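Local atomic coordinates of Serine/threonine-protein kinase Tel1 (Chaetomium thermophilum, PDB entry 6SKY), a protein that phosphorylates serine and threonine residues of proteins at the expense of ATP and probably serves as a DNA damage sensor that activates checkpoint signalling. Residues L2452-R2455 against I2456-H2460; S2505-P2508 against A2509-T2513; Y1884-A1887 against L1888-E1892. All coordinates share one frame; numbering follows the deposited sequence.

In the fold
All three contacts are local, between side chains about one turn apart, and along the chain they follow the order interaction 3, interaction 1, interaction 2. Interaction 3 lies wholly within helix 1884-1898, interaction 1 runs to the end of helix 2444-2459, and interaction 2 runs into the start of helix 2507-2522. Interactions 1 and 3 both belong to the FAT region, yet their centres are 56 Å apart on opposite sides of the chain's centre. Interactions 1 and 2 have centres 16 Å apart and do not touch, but helix 2461-2472 packs against both. Interaction 3 meets helix 2732-2755 of the kinase region, so it marks one place where FAT and kinase helices pack together.

Interaction 1: L2452-R2455 against I2456-H2460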
ATOM      1  N   LEU A2452     -16.963  16.734  42.268  1.00 31.02           N
ATOM      2  CA  LEU A2452     -15.808  16.720  41.381  1.00 31.02           C
ATOM      3  C   LEU A2452     -15.350  18.130  41.043  1.00 31.02           C
ATOM      4  O   LEU A2452     -14.148  18.418  41.058  1.00 31.02           O
ATOM      5  CB  LEU A2452     -16.138  15.949  40.110  1.00 31.02           C
ATOM      6  CG  LEU A2452     -15.081  15.924  39.016  1.00 31.02           C
ATOM      7  CD1 LEU A2452     -13.947  15.031  39.418  1.00 31.02           C
ATOM      8  CD2 LEU A2452     -15.685  15.459  37.727  1.00 31.02           C
ATOM      9  N   VAL A2453     -16.286  19.023  40.721  1.00 31.65           N
ATOM     10  CA  VAL A2453     -15.916  20.401  40.408  1.00 31.65           C
ATOM     11  C   VAL A2453     -15.277  21.070  41.615  1.00 31.65           C
ATOM     12  O   VAL A2453     -14.284  21.796  41.491  1.00 31.65           O
ATOM     13  CB  VAL A2453     -17.144  21.177  39.906  1.00 31.65           C
ATOM     14  CG1 VAL A2453     -16.867  22.649  39.889  1.00 31.65           C
ATOM     15  CG2 VAL A2453     -17.523  20.714  38.533  1.00 31.65           C
ATOM     16  N   TYR A2454     -15.824  20.824  42.803  1.00 34.92           N
ATOM     17  CA  TYR A2454     -15.250  21.362  44.027  1.00 34.92           C
ATOM     18  C   TYR A2454     -13.814  20.893  44.226  1.00 34.92           C
ATOM     19  O   TYR A2454     -12.922  21.694  44.522  1.00 34.92           O
ATOM     20  CB  TYR A2454     -16.127  20.950  45.203  1.00 34.92           C
ATOM     21  CG  TYR A2454     -15.641  21.407  46.543  1.00 34.92           C
ATOM     22  CD1 TYR A2454     -15.916  22.675  46.999  1.00 34.92           C
ATOM     23  CD2 TYR A2454     -14.923  20.559  47.361  1.00 34.92           C
ATOM     24  CE1 TYR A2454     -15.474  23.093  48.220  1.00 34.92           C
ATOM     25  CE2 TYR A2454     -14.480  20.968  48.583  1.00 34.92           C
ATOM     26  CZ  TYR A2454     -14.758  22.236  49.009  1.00 34.92           C
ATOM     27  OH  TYR A2454     -14.316  22.648  50.239  1.00 34.92           O
ATOM     28  N   ARG A2455     -13.569  19.592  44.069  1.00 33.87           N
ATOM     29  CA  ARG A2455     -12.222  19.075  44.269  1.00 33.87           C
ATOM     30  C   ARG A2455     -11.248  19.592  43.223  1.00 33.87           C
ATOM     31  O   ARG A2455     -10.076  19.825  43.537  1.00 33.87           O
ATOM     32  CB  ARG A2455     -12.242  17.553  44.274  1.00 33.87           C
ATOM     33  CG  ARG A2455     -12.896  16.985  45.503  1.00 33.87           C
ATOM     34  CD  ARG A2455     -12.735  15.488  45.592  1.00 33.87           C
ATOM     35  NE  ARG A2455     -13.407  14.796  44.503  1.00 33.87           N
ATOM     36  CZ  ARG A2455     -12.780  14.117  43.554  1.00 33.87           C
ATOM     37  NH1 ARG A2455     -13.471  13.521  42.603  1.00 33.87           N
ATOM     38  NH2 ARG A2455     -11.462  14.025  43.566  1.00 33.87           N
ATOM     39  N   ILE A2456     -11.696  19.789  41.984  1.00 33.22           N
ATOM     40  CA  ILE A2456     -10.810  20.384  40.989  1.00 33.22           C
ATOM     41  C   ILE A2456     -10.452  21.807  41.378  1.00 33.22           C
ATOM     42  O   ILE A2456      -9.290  22.213  41.289  1.00 33.22           O
ATOM     43  CB  ILE A2456     -11.439  20.342  39.590  1.00 33.22           C
ATOM     44  CG1 ILE A2456     -11.625  18.910  39.126  1.00 33.22           C
ATOM     45  CG2 ILE A2456     -10.561  21.074  38.614  1.00 33.22           C
ATOM     46  CD1 ILE A2456     -12.428  18.810  37.881  1.00 33.22           C
ATOM     47  N   CYS A2457     -11.436  22.596  41.809  1.00 36.13           N
ATOM     48  CA  CYS A2457     -11.142  23.972  42.188  1.00 36.13           C
ATOM     49  C   CYS A2457     -10.297  24.061  43.445  1.00 36.13           C
ATOM     50  O   CYS A2457      -9.639  25.079  43.659  1.00 36.13           O
ATOM     51  CB  CYS A2457     -12.429  24.760  42.384  1.00 36.13           C
ATOM     52  SG  CYS A2457     -13.420  24.892  40.910  1.00 36.13           S
ATOM     53  N   VAL A2458     -10.300  23.030  44.284  1.00 36.08           N
ATOM     54  CA  VAL A2458      -9.457  23.065  45.476  1.00 36.08           C
ATOM     55  C   VAL A2458      -8.028  22.644  45.155  1.00 36.08           C
ATOM     56  O   VAL A2458      -7.073  23.247  45.648  1.00 36.08           O
ATOM     57  CB  VAL A2458     -10.068  22.199  46.584  1.00 36.08           C
ATOM     58  CG1 VAL A2458      -9.106  22.056  47.718  1.00 36.08           C
ATOM     59  CG2 VAL A2458     -11.323  22.826  47.078  1.00 36.08           C
ATOM     60  N   ASP A2459      -7.841  21.612  44.331  1.00 37.84           N
ATOM     61  CA  ASP A2459      -6.479  21.183  44.031  1.00 37.84           C
ATOM     62  C   ASP A2459      -5.782  22.121  43.062  1.00 37.84           C
ATOM     63  O   ASP A2459      -4.596  22.412  43.225  1.00 37.84           O
ATOM     64  CB  ASP A2459      -6.474  19.769  43.465  1.00 37.84           C
ATOM     65  CG  ASP A2459      -6.881  18.738  44.477  1.00 37.84           C
ATOM     66  OD1 ASP A2459      -7.243  19.124  45.602  1.00 37.84           O
ATOM     67  OD2 ASP A2459      -6.843  17.539  44.149  1.00 37.84           O
ATOM     68  N   HIS A2460      -6.487  22.593  42.042  1.00 36.55           N
ATOM     69  CA  HIS A2460      -5.916  23.450  41.006  1.00 36.55           C
ATOM     70  C   HIS A2460      -6.751  24.715  40.926  1.00 36.55           C
ATOM     71  O   HIS A2460      -7.621  24.842  40.060  1.00 36.55           O
ATOM     72  CB  HIS A2460      -5.866  22.721  39.667  1.00 36.55           C
ATOM     73  CG  HIS A2460      -5.267  21.357  39.759  1.00 36.55           C
ATOM     74  ND1 HIS A2460      -3.945  21.104  39.477  1.00 36.55           N
ATOM     75  CD2 HIS A2460      -5.802  20.174  40.131  1.00 36.55           C
ATOM     76  CE1 HIS A2460      -3.695  19.823  39.661  1.00 36.55           C
ATOM     77  NE2 HIS A2460      -4.805  19.237  40.062  1.00 36.55           N
TER
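Val-2458 rests one methyl group on the phenol ring of Tyr-2454, a rounded bump on a flat surface one turn apart in helix 2444-2459. The evidence for a CH-pi contact is the position of CG2 of Val-2458, 4.1 Å from the centroid of the Tyr-2454 ring and 16° off its normal. The methyl is displaced toward the rim, so the ring atoms nearest to it are CE2 and CZ. With CG anti to the backbone N (chi1 179°), Tyr-2454 swings its ring along the helix to where the valine methyl can cover it.

In a second pair the end of one arm meets a branch point. Ile-2456 holds CG1 anti to its carbonyl carbon (chi1 -64°), which lays that arm back over the preceding turn, and its CD1 ends 4.1 Å from CG of Leu-2452, at the fork of the leucine. A third pair brings CG1 of Val-2453 and SG of Cys-2457 to 4.2 Å.

Arg-2455 and Asp-2459 add no such fit. NH2 of Arg-2455 stays 5.8 Å from OD2 of Asp-2459, which is instead hydrogen-bonded to Thr-2424. Beneath the side chains, helical bonds set the spacing, for example Cys-2457 N to Val-2453 O at 3.0 Å. Regular winding ends at His-2460, the first residue to leave helical backbone angles, although His-2460 N still bonds Ile-2456 O at 2.9 Å.

Other helices continue the apolar surface. Helix 2431-2434 brings Leu-2434 against Leu-2452, Val-2453 and Ile-2456, while Ile-2468 of helix 2461-2472 touches Val-2453 and Cys-2457. Leu-2497 of helix 2483-2497 meets both Tyr-2454 and Val-2458, placing this CH-pi pair where the two helices pack together.

Interaction 2: S2505-P2508 against A2509-T2513; sequences SIWP and AIDQT
Trp-2507 and Asp-2511, one turn apart at the start of helix 2507-2522, bring the aspartate's carboxylate to one face of the indole, near its rim. CG of Asp-2511 stands 4.3 Å above the plane of the Trp-2507 ring. The nearest side-chain atoms are NE1 of Trp-2507 and OD2 of Asp-2511, also 4.3 Å apart, which is too long for a hydrogen bond. The indole is brought over this turn by a chi1 of 170°, which places CG of Trp-2507 opposite the backbone N.

Ile-2510 turns CG1 back along the helix, 3.5 Å from the carbonyl O of Ile-2506. Gln-2512, bent at chi2, brings its CG over the carbonyl O of Pro-2508. That proline fits in the first turn because its missing N-H is not needed there, while Pro-2508 O accepts a nearly straight bond from Gln-2512 N (3.0 Å, 176°).

At Thr-2513 the hydroxyl and the amide grip one acceptor. OG1 of Thr-2513 lies 3.0 Å from Ala-2509 O, above the carbonyl plane, and Thr-2513 N reaches the same oxygen from the opposite face.

The chemistry is thus divided between backbone acceptors and one charged group: OD1 of Asp-2511 forms a salt bridge with Arg-2473 and a weak bond with Trp-2469, and the nearby arginine would probably favour the ionised carboxylate further.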
ATOM      1  N   SER A2505      -7.127  32.150  50.926  1.00 54.09           N
ATOM      2  CA  SER A2505      -6.475  33.383  50.535  1.00 54.09           C
ATOM      3  C   SER A2505      -6.379  33.529  49.027  1.00 54.09           C
ATOM      4  O   SER A2505      -5.835  34.527  48.549  1.00 54.09           O
ATOM      5  CB  SER A2505      -5.078  33.453  51.146  1.00 54.09           C
ATOM      6  OG  SER A2505      -4.221  32.501  50.540  1.00 54.09           O
ATOM      7  N   ILE A2506      -6.877  32.558  48.269  1.00 47.68           N
ATOM      8  CA  ILE A2506      -6.858  32.612  46.819  1.00 47.68           C
ATOM      9  C   ILE A2506      -8.221  32.981  46.257  1.00 47.68           C
ATOM     10  O   ILE A2506      -8.307  33.674  45.245  1.00 47.68           O
ATOM     11  CB  ILE A2506      -6.364  31.279  46.222  1.00 47.68           C
ATOM     12  CG1 ILE A2506      -5.155  30.764  46.988  1.00 47.68           C
ATOM     13  CG2 ILE A2506      -5.996  31.461  44.776  1.00 47.68           C
ATOM     14  CD1 ILE A2506      -4.569  29.517  46.404  1.00 47.68           C
ATOM     15  N   TRP A2507      -9.288  32.533  46.888  1.00 43.87           N
ATOM     16  CA  TRP A2507     -10.610  32.838  46.367  1.00 43.87           C
ATOM     17  C   TRP A2507     -10.972  34.308  46.568  1.00 43.87           C
ATOM     18  O   TRP A2507     -11.525  34.920  45.648  1.00 43.87           O
ATOM     19  CB  TRP A2507     -11.667  31.925  46.992  1.00 43.87           C
ATOM     20  CG  TRP A2507     -13.061  32.348  46.689  1.00 43.87           C
ATOM     21  CD1 TRP A2507     -13.956  32.852  47.561  1.00 43.87           C
ATOM     22  CD2 TRP A2507     -13.715  32.323  45.416  1.00 43.87           C
ATOM     23  NE1 TRP A2507     -15.134  33.139  46.927  1.00 43.87           N
ATOM     24  CE2 TRP A2507     -15.008  32.823  45.604  1.00 43.87           C
ATOM     25  CE3 TRP A2507     -13.330  31.928  44.139  1.00 43.87           C
ATOM     26  CZ2 TRP A2507     -15.916  32.935  44.568  1.00 43.87           C
ATOM     27  CZ3 TRP A2507     -14.233  32.041  43.117  1.00 43.87           C
ATOM     28  CH2 TRP A2507     -15.510  32.540  43.333  1.00 43.87           C
ATOM     29  N   PRO A2508     -10.705  34.919  47.731  1.00 46.05           N
ATOM     30  CA  PRO A2508     -10.993  36.356  47.852  1.00 46.05           C
ATOM     31  C   PRO A2508     -10.169  37.219  46.918  1.00 46.05           C
ATOM     32  O   PRO A2508     -10.668  38.238  46.420  1.00 46.05           O
ATOM     33  CB  PRO A2508     -10.676  36.644  49.319  1.00 46.05           C
ATOM     34  CG  PRO A2508     -10.889  35.368  49.987  1.00 46.05           C
ATOM     35  CD  PRO A2508     -10.381  34.346  49.046  1.00 46.05           C
ATOM     36  N   ALA A2509      -8.917  36.846  46.664  1.00 43.76           N
ATOM     37  CA  ALA A2509      -8.106  37.600  45.719  1.00 43.76           C
ATOM     38  C   ALA A2509      -8.732  37.585  44.333  1.00 43.76           C
ATOM     39  O   ALA A2509      -8.879  38.632  43.695  1.00 43.76           O
ATOM     40  CB  ALA A2509      -6.693  37.034  45.679  1.00 43.76           C
ATOM     41  N   ILE A2510      -9.120  36.403  43.857  1.00 40.81           N
ATOM     42  CA  ILE A2510      -9.735  36.285  42.539  1.00 40.81           C
ATOM     43  C   ILE A2510     -11.066  37.018  42.505  1.00 40.81           C
ATOM     44  O   ILE A2510     -11.414  37.659  41.508  1.00 40.81           O
ATOM     45  CB  ILE A2510      -9.883  34.801  42.161  1.00 40.81           C
ATOM     46  CG1 ILE A2510      -8.519  34.222  41.811  1.00 40.81           C
ATOM     47  CG2 ILE A2510     -10.850  34.623  41.014  1.00 40.81           C
ATOM     48  CD1 ILE A2510      -8.577  32.821  41.324  1.00 40.81           C
ATOM     49  N   ASP A2511     -11.802  36.987  43.612  1.00 42.94           N
ATOM     50  CA  ASP A2511     -13.064  37.711  43.701  1.00 42.94           C
ATOM     51  C   ASP A2511     -12.860  39.207  43.483  1.00 42.94           C
ATOM     52  O   ASP A2511     -13.427  39.805  42.556  1.00 42.94           O
ATOM     53  CB  ASP A2511     -13.695  37.439  45.062  1.00 42.94           C
ATOM     54  CG  ASP A2511     -15.194  37.386  45.006  1.00 42.94           C
ATOM     55  OD1 ASP A2511     -15.744  37.417  43.892  1.00 42.94           O
ATOM     56  OD2 ASP A2511     -15.828  37.314  46.075  1.00 42.94           O
ATOM     57  N   GLN A2512     -12.036  39.828  44.331  1.00 44.79           N
ATOM     58  CA  GLN A2512     -11.859  41.274  44.260  1.00 44.79           C
ATOM     59  C   GLN A2512     -11.223  41.691  42.944  1.00 44.79           C
ATOM     60  O   GLN A2512     -11.627  42.691  42.327  1.00 44.79           O
ATOM     61  CB  GLN A2512     -11.002  41.753  45.427  1.00 44.79           C
ATOM     62  CG  GLN A2512     -11.463  41.283  46.784  1.00 44.79           C
ATOM     63  CD  GLN A2512     -12.842  41.772  47.130  1.00 44.79           C
ATOM     64  OE1 GLN A2512     -13.307  42.778  46.601  1.00 44.79           O
ATOM     65  NE2 GLN A2512     -13.513  41.059  48.020  1.00 44.79           N
ATOM     66  N   THR A2513     -10.229  40.933  42.492  1.00 42.69           N
ATOM     67  CA  THR A2513      -9.535  41.280  41.268  1.00 42.69           C
ATOM     68  C   THR A2513     -10.449  41.183  40.057  1.00 42.69           C
ATOM     69  O   THR A2513     -10.401  42.043  39.174  1.00 42.69           O
ATOM     70  CB  THR A2513      -8.325  40.380  41.110  1.00 42.69           C
ATOM     71  OG1 THR A2513      -7.383  40.685  42.141  1.00 42.69           O
ATOM     72  CG2 THR A2513      -7.693  40.615  39.784  1.00 42.69           C
TER

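Interaction 3: Y1884-A1887 against L1888-E1892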
ATOM      1  N   TYR A1884      25.275  27.616   1.369  1.00 28.05           N
ATOM      2  CA  TYR A1884      24.061  27.358   0.608  1.00 28.05           C
ATOM      3  C   TYR A1884      22.881  28.223   1.019  1.00 28.05           C
ATOM      4  O   TYR A1884      22.044  28.539   0.174  1.00 28.05           O
ATOM      5  CB  TYR A1884      23.694  25.883   0.710  1.00 28.05           C
ATOM      6  CG  TYR A1884      24.733  25.005   0.077  1.00 28.05           C
ATOM      7  CD1 TYR A1884      24.982  25.077  -1.276  1.00 28.05           C
ATOM      8  CD2 TYR A1884      25.477  24.127   0.830  1.00 28.05           C
ATOM      9  CE1 TYR A1884      25.928  24.294  -1.859  1.00 28.05           C
ATOM     10  CE2 TYR A1884      26.428  23.339   0.253  1.00 28.05           C
ATOM     11  CZ  TYR A1884      26.648  23.425  -1.090  1.00 28.05           C
ATOM     12  OH  TYR A1884      27.602  22.632  -1.671  1.00 28.05           O
ATOM     13  N   LYS A1885      22.795  28.643   2.275  1.00 27.08           N
ATOM     14  CA  LYS A1885      21.741  29.577   2.647  1.00 27.08           C
ATOM     15  C   LYS A1885      22.021  30.966   2.098  1.00 27.08           C
ATOM     16  O   LYS A1885      21.105  31.660   1.645  1.00 27.08           O
ATOM     17  CB  LYS A1885      21.589  29.608   4.158  1.00 27.08           C
ATOM     18  CG  LYS A1885      21.070  28.323   4.730  1.00 27.08           C
ATOM     19  CD  LYS A1885      21.312  28.264   6.203  1.00 27.08           C
ATOM     20  CE  LYS A1885      20.507  27.169   6.836  1.00 27.08           C
ATOM     21  NZ  LYS A1885      20.646  25.909   6.090  1.00 27.08           N
ATOM     22  N   VAL A1886      23.286  31.382   2.114  1.00 23.43           N
ATOM     23  CA  VAL A1886      23.678  32.625   1.462  1.00 23.43           C
ATOM     24  C   VAL A1886      23.392  32.552  -0.029  1.00 23.43           C
ATOM     25  O   VAL A1886      22.914  33.515  -0.635  1.00 23.43           O
ATOM     26  CB  VAL A1886      25.161  32.916   1.749  1.00 23.43           C
ATOM     27  CG1 VAL A1886      25.566  34.204   1.140  1.00 23.43           C
ATOM     28  CG2 VAL A1886      25.410  32.944   3.226  1.00 23.43           C
ATOM     29  N   ALA A1887      23.658  31.399  -0.639  1.00 22.50           N
ATOM     30  CA  ALA A1887      23.395  31.227  -2.060  1.00 22.50           C
ATOM     31  C   ALA A1887      21.911  31.309  -2.366  1.00 22.50           C
ATOM     32  O   ALA A1887      21.514  31.875  -3.385  1.00 22.50           O
ATOM     33  CB  ALA A1887      23.956  29.894  -2.533  1.00 22.50           C
ATOM     34  N   LEU A1888      21.072  30.750  -1.495  1.00 24.66           N
ATOM     35  CA  LEU A1888      19.631  30.837  -1.699  1.00 24.66           C
ATOM     36  C   LEU A1888      19.134  32.269  -1.565  1.00 24.66           C
ATOM     37  O   LEU A1888      18.288  32.712  -2.349  1.00 24.66           O
ATOM     38  CB  LEU A1888      18.915  29.925  -0.713  1.00 24.66           C
ATOM     39  CG  LEU A1888      17.399  29.843  -0.804  1.00 24.66           C
ATOM     40  CD1 LEU A1888      16.972  29.442  -2.181  1.00 24.66           C
ATOM     41  CD2 LEU A1888      16.907  28.853   0.186  1.00 24.66           C
ATOM     42  N   LEU A1889      19.644  33.012  -0.586  1.00 21.98           N
ATOM     43  CA  LEU A1889      19.268  34.416  -0.476  1.00 21.98           C
ATOM     44  C   LEU A1889      19.664  35.202  -1.722  1.00 21.98           C
ATOM     45  O   LEU A1889      18.884  36.018  -2.228  1.00 21.98           O
ATOM     46  CB  LEU A1889      19.896  35.022   0.770  1.00 21.98           C
ATOM     47  CG  LEU A1889      19.706  36.517   1.001  1.00 21.98           C
ATOM     48  CD1 LEU A1889      18.263  36.872   1.172  1.00 21.98           C
ATOM     49  CD2 LEU A1889      20.470  36.922   2.210  1.00 21.98           C
ATOM     50  N   PHE A1890      20.869  34.966  -2.240  1.00 24.52           N
ATOM     51  CA  PHE A1890      21.285  35.660  -3.454  1.00 24.52           C
ATOM     52  C   PHE A1890      20.440  35.251  -4.649  1.00 24.52           C
ATOM     53  O   PHE A1890      20.133  36.081  -5.504  1.00 24.52           O
ATOM     54  CB  PHE A1890      22.753  35.390  -3.741  1.00 24.52           C
ATOM     55  CG  PHE A1890      23.688  36.139  -2.860  1.00 24.52           C
ATOM     56  CD1 PHE A1890      23.358  37.374  -2.376  1.00 24.52           C
ATOM     57  CD2 PHE A1890      24.903  35.599  -2.516  1.00 24.52           C
ATOM     58  CE1 PHE A1890      24.221  38.054  -1.568  1.00 24.52           C
ATOM     59  CE2 PHE A1890      25.765  36.278  -1.715  1.00 24.52           C
ATOM     60  CZ  PHE A1890      25.426  37.503  -1.240  1.00 24.52           C
ATOM     61  N   ALA A1891      20.058  33.979  -4.732  1.00 25.97           N
ATOM     62  CA  ALA A1891      19.221  33.530  -5.836  1.00 25.97           C
ATOM     63  C   ALA A1891      17.852  34.189  -5.797  1.00 25.97           C
ATOM     64  O   ALA A1891      17.278  34.514  -6.841  1.00 25.97           O
ATOM     65  CB  ALA A1891      19.083  32.014  -5.799  1.00 25.97           C
ATOM     66  N   GLU A1892      17.314  34.407  -4.601  1.00 30.73           N
ATOM     67  CA  GLU A1892      16.034  35.095  -4.499  1.00 30.73           C
ATOM     68  C   GLU A1892      16.153  36.566  -4.872  1.00 30.73           C
ATOM     69  O   GLU A1892      15.271  37.111  -5.543  1.00 30.73           O
ATOM     70  CB  GLU A1892      15.475  34.934  -3.099  1.00 30.73           C
ATOM     71  CG  GLU A1892      15.276  33.496  -2.747  1.00 30.73           C
ATOM     72  CD  GLU A1892      13.928  33.235  -2.159  1.00 30.73           C
ATOM     73  OE1 GLU A1892      13.187  34.213  -1.941  1.00 30.73           O
ATOM     74  OE2 GLU A1892      13.604  32.056  -1.914  1.00 30.73           O
TER
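Phe-1890 and Val-1886 lie side by side and point the same way, one turn apart on helix 1884-1898 of the alpha-solenoid FAT region. The phenylalanine can be traced outward. CB of Phe-1890 rests near two carbonyl oxygens of the previous turn, 3.6 Å from Val-1886 O and 3.7 Å from Ala-1887 O. CG of Phe-1890, anti to its own carbonyl carbon (chi1 -75°), stays by Val-1886 O at 3.5 Å. CD2 of Phe-1890 is where backbone gives way to side chain, since it neighbours both Val-1886 O and, at 4.0 Å, Val-1886 CG1. Phe-1890 CE2 then makes the main apolar contact, 3.5 Å from Val-1886 CG1. At the tip, Phe-1890 CZ is 4.1 Å from Val-1886 CG1.

Beyond this turn the ring meets Ile-1846 and Leu-1847 of helix 1836-1849, and Met-1871 and Ala-1875 of helix 1871-1880. An alanine here would keep the CB contacts but would probably leave CG1 of Val-1886 without its aromatic neighbour and open a gap between the three helices. Under the pair, Phe-1890 N donates to Val-1886 O at 3.0 Å with an N-H...O angle of 163°.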